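Local coordinates for Lin2722 protein (Listeria innocua, PDB 3DS8) that is of unknown function but belongs to an alpha/beta hydrolase family and is probably a serine hydrolase of unidentified substrate, at residues 93-98 / 123-128. Sequence-based numbering, arbitrary orientation.
With SO4 (sulfate ion), chain F.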
loop_
_atom_site.group_PDB
_atom_site.type_symbol
_atom_site.label_atom_id
_atom_site.label_comp_id
_atom_site.label_asym_id
_atom_site.label_seq_id
_atom_site.Cartn_x
_atom_site.Cartn_y
_atom_site.Cartn_z
ATOM N N PHE A 93 11.218 9.794 -12.636
ATOM C CA PHE A 93 11.215 8.473 -12.027
ATOM C C PHE A 93 10.407 7.514 -12.882
ATOM O O PHE A 93 9.237 7.746 -13.120
ATOM C CB PHE A 93 10.553 8.491 -10.645
ATOM C CG PHE A 93 11.164 9.449 -9.648
ATOM C CD1 PHE A 93 12.521 9.417 -9.361
ATOM C CD2 PHE A 93 10.371 10.371 -8.983
ATOM C CE1 PHE A 93 13.074 10.293 -8.409
ATOM C CE2 PHE A 93 10.908 11.244 -8.027
ATOM C CZ PHE A 93 12.270 11.217 -7.766
ATOM N N THR A 94 10.999 6.401 -13.289
ATOM C CA THR A 94 10.232 5.447 -14.092
ATOM C C THR A 94 9.520 4.390 -13.245
ATOM O O THR A 94 8.576 3.771 -13.722
ATOM C CB THR A 94 11.126 4.764 -15.105
ATOM O OG1 THR A 94 12.210 4.164 -14.417
ATOM C CG2 THR A 94 11.668 5.787 -16.112
ATOM N N GLN A 95 10.020 4.176 -12.020
ATOM C CA GLN A 95 9.419 3.267 -11.022
ATOM C C GLN A 95 9.270 3.969 -9.693
ATOM O O GLN A 95 9.994 4.910 -9.418
ATOM C CB GLN A 95 10.296 2.050 -10.778
ATOM C CG GLN A 95 10.590 1.221 -12.000
ATOM C CD GLN A 95 11.369 -0.021 -11.634
ATOM O OE1 GLN A 95 12.592 0.017 -11.478
ATOM N NE2 GLN A 95 10.662 -1.117 -11.485
HETATM N N MSE A 96 8.352 3.464 -8.854
HETATM C CA MSE A 96 8.248 3.875 -7.472
HETATM C C MSE A 96 7.726 2.697 -6.646
HETATM O O MSE A 96 7.058 1.833 -7.171
HETATM C CB MSE A 96 7.272 5.014 -7.354
HETATM C CG MSE A 96 5.896 4.624 -7.630
HETATM SE SE MSE A 96 4.762 6.240 -7.575
HETATM C CE MSE A 96 3.057 5.408 -7.022
ATOM N N ASP A 97 8.047 2.707 -5.373
ATOM C CA ASP A 97 7.449 1.794 -4.397
ATOM C C ASP A 97 6.403 2.570 -3.591
ATOM O O ASP A 97 6.432 3.790 -3.573
ATOM C CB ASP A 97 8.511 1.272 -3.477
ATOM C CG ASP A 97 9.559 0.500 -4.197
ATOM O OD1 ASP A 97 9.247 -0.142 -5.203
ATOM O OD2 ASP A 97 10.694 0.506 -3.699
ATOM N N GLY A 98 5.422 1.895 -3.034
ATOM C CA GLY A 98 4.407 2.564 -2.237
ATOM C C GLY A 98 4.016 1.780 -1.003
ATOM O O GLY A 98 3.983 0.566 -1.032
ATOM N N THR A 123 5.961 3.433 -12.756
ATOM C CA THR A 123 5.367 2.115 -12.603
ATOM C C THR A 123 5.527 1.724 -11.119
ATOM O O THR A 123 6.615 1.879 -10.563
ATOM C CB THR A 123 6.104 1.050 -13.421
ATOM O OG1 THR A 123 7.460 1.010 -13.003
ATOM C CG2 THR A 123 6.112 1.354 -14.843
ATOM N N LEU A 124 4.470 1.222 -10.493
ATOM C CA LEU A 124 4.576 0.733 -9.101
ATOM C C LEU A 124 5.348 -0.585 -9.119
ATOM O O LEU A 124 5.080 -1.465 -9.922
ATOM C CB LEU A 124 3.194 0.512 -8.496
ATOM C CG LEU A 124 3.048 0.344 -7.014
ATOM C CD1 LEU A 124 3.600 1.543 -6.229
ATOM C CD2 LEU A 124 1.528 0.125 -6.722
ATOM N N ARG A 125 6.350 -0.676 -8.273
ATOM C CA ARG A 125 7.186 -1.839 -8.157
ATOM C C ARG A 125 6.813 -2.628 -6.884
ATOM O O ARG A 125 6.234 -3.705 -6.968
ATOM C CB ARG A 125 8.656 -1.440 -8.171
ATOM C CG ARG A 125 9.606 -2.641 -8.077
ATOM C CD ARG A 125 11.054 -2.252 -7.923
ATOM N NE ARG A 125 11.350 -1.592 -6.659
ATOM C CZ ARG A 125 12.579 -1.474 -6.167
ATOM N NH1 ARG A 125 13.627 -1.965 -6.834
ATOM N NH2 ARG A 125 12.764 -0.892 -5.012
ATOM N N LYS A 126 7.140 -2.094 -5.719
ATOM C CA LYS A 126 6.750 -2.732 -4.444
ATOM C C LYS A 126 5.527 -2.018 -3.905
ATOM O O LYS A 126 5.474 -0.786 -3.927
ATOM C CB LYS A 126 7.854 -2.640 -3.434
ATOM C CG LYS A 126 9.109 -3.433 -3.840
ATOM C CD LYS A 126 10.240 -3.124 -2.922
ATOM C CE LYS A 126 11.490 -3.826 -3.283
ATOM N NZ LYS A 126 11.559 -5.248 -2.901
ATOM N N LEU A 127 4.562 -2.773 -3.419
ATOM C CA LEU A 127 3.302 -2.267 -2.883
ATOM C C LEU A 127 3.105 -2.907 -1.515
ATOM O O LEU A 127 2.961 -4.121 -1.417
ATOM C CB LEU A 127 2.119 -2.649 -3.772
ATOM C CG LEU A 127 0.744 -2.015 -3.560
ATOM C CD1 LEU A 127 -0.188 -2.452 -4.743
ATOM C CD2 LEU A 127 0.157 -2.344 -2.174
ATOM N N VAL A 128 3.150 -2.096 -0.466
ATOM C CA VAL A 128 2.841 -2.530 0.894
ATOM C C VAL A 128 1.491 -1.972 1.336
ATOM O O VAL A 128 1.226 -0.746 1.293
ATOM C CB VAL A 128 3.942 -2.100 1.908
ATOM C CG1 VAL A 128 3.602 -2.602 3.340
ATOM C CG2 VAL A 128 5.332 -2.598 1.496
HETATM S S SO4 F . 13.261 -6.354 -6.451
HETATM O O1 SO4 F . 14.313 -6.271 -7.480
HETATM O O2 SO4 F . 13.007 -7.814 -6.254
HETATM O O3 SO4 F . 13.684 -5.684 -5.199
HETATM O O4 SO4 F . 12.071 -5.567 -6.866
#
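Gln95 pairs with Thr123, Met96 with Leu124 and Gly98 with Leu127, so strands 95-98 and 123-128 run side by side in parallel, their axes 43° apart and 4.5 Å at closest approach. Met96 N donates to Thr123 O, Arg125 N to Met96 O, Gly98 N to Lys126 O and Val128 N to Gly98 O. Ahead of this ladder, Thr94 O accepts both Thr123 N (2.8 Å) and Thr123 OG1 (3.1 Å). Between Met96 and Gly98 the register slips by one residue, a beta bulge in which Arg125 and Lys126 lie opposite Asp97.

The Asp97 carboxylate sits at this bulge. Arg125 grips it side-on in a bidentate salt bridge, Arg125 NE to Asp97 OD1 at 2.9 Å and Arg125 NH2 to Asp97 OD2 at 2.8 Å, each oxygen using its syn lone pair; the two planes lie only 10° apart. The arginine chain runs extended through CD, then turns at chi3 (66°), which sets NE toward Asp97 OD1. Asp97 OD1 also takes the backbone N of Lys126 at 2.9 Å, from above the carboxylate plane, tying the side chain to the displaced backbone. Lys126 runs alongside Asp97, its CE over one guanidinium face, offset toward the rim, and Lys126 NZ donates a hydrogen bond to a sulfate, probably from the crystallisation liquor. Beyond the segments, Arg59 also bridges Asp97 OD2, while Lys126 NZ forms a salt bridge with Glu173 and hydrogen bonds to Phe238 O and Phe242 O.

Across the other sheet face, Leu124 CD1 packs against Met96 CE (4.0 Å), selenomethionine here, beneath helices 73-91 and 103-114. In this alpha/beta-hydrolase sheet the pair is central, flanked by strands 6-9 and 173-180; strand 95-101 leads through a probable nucleophile elbow into helix 103-114, and helix 229-240 covers the Asp97 and Lys126 face.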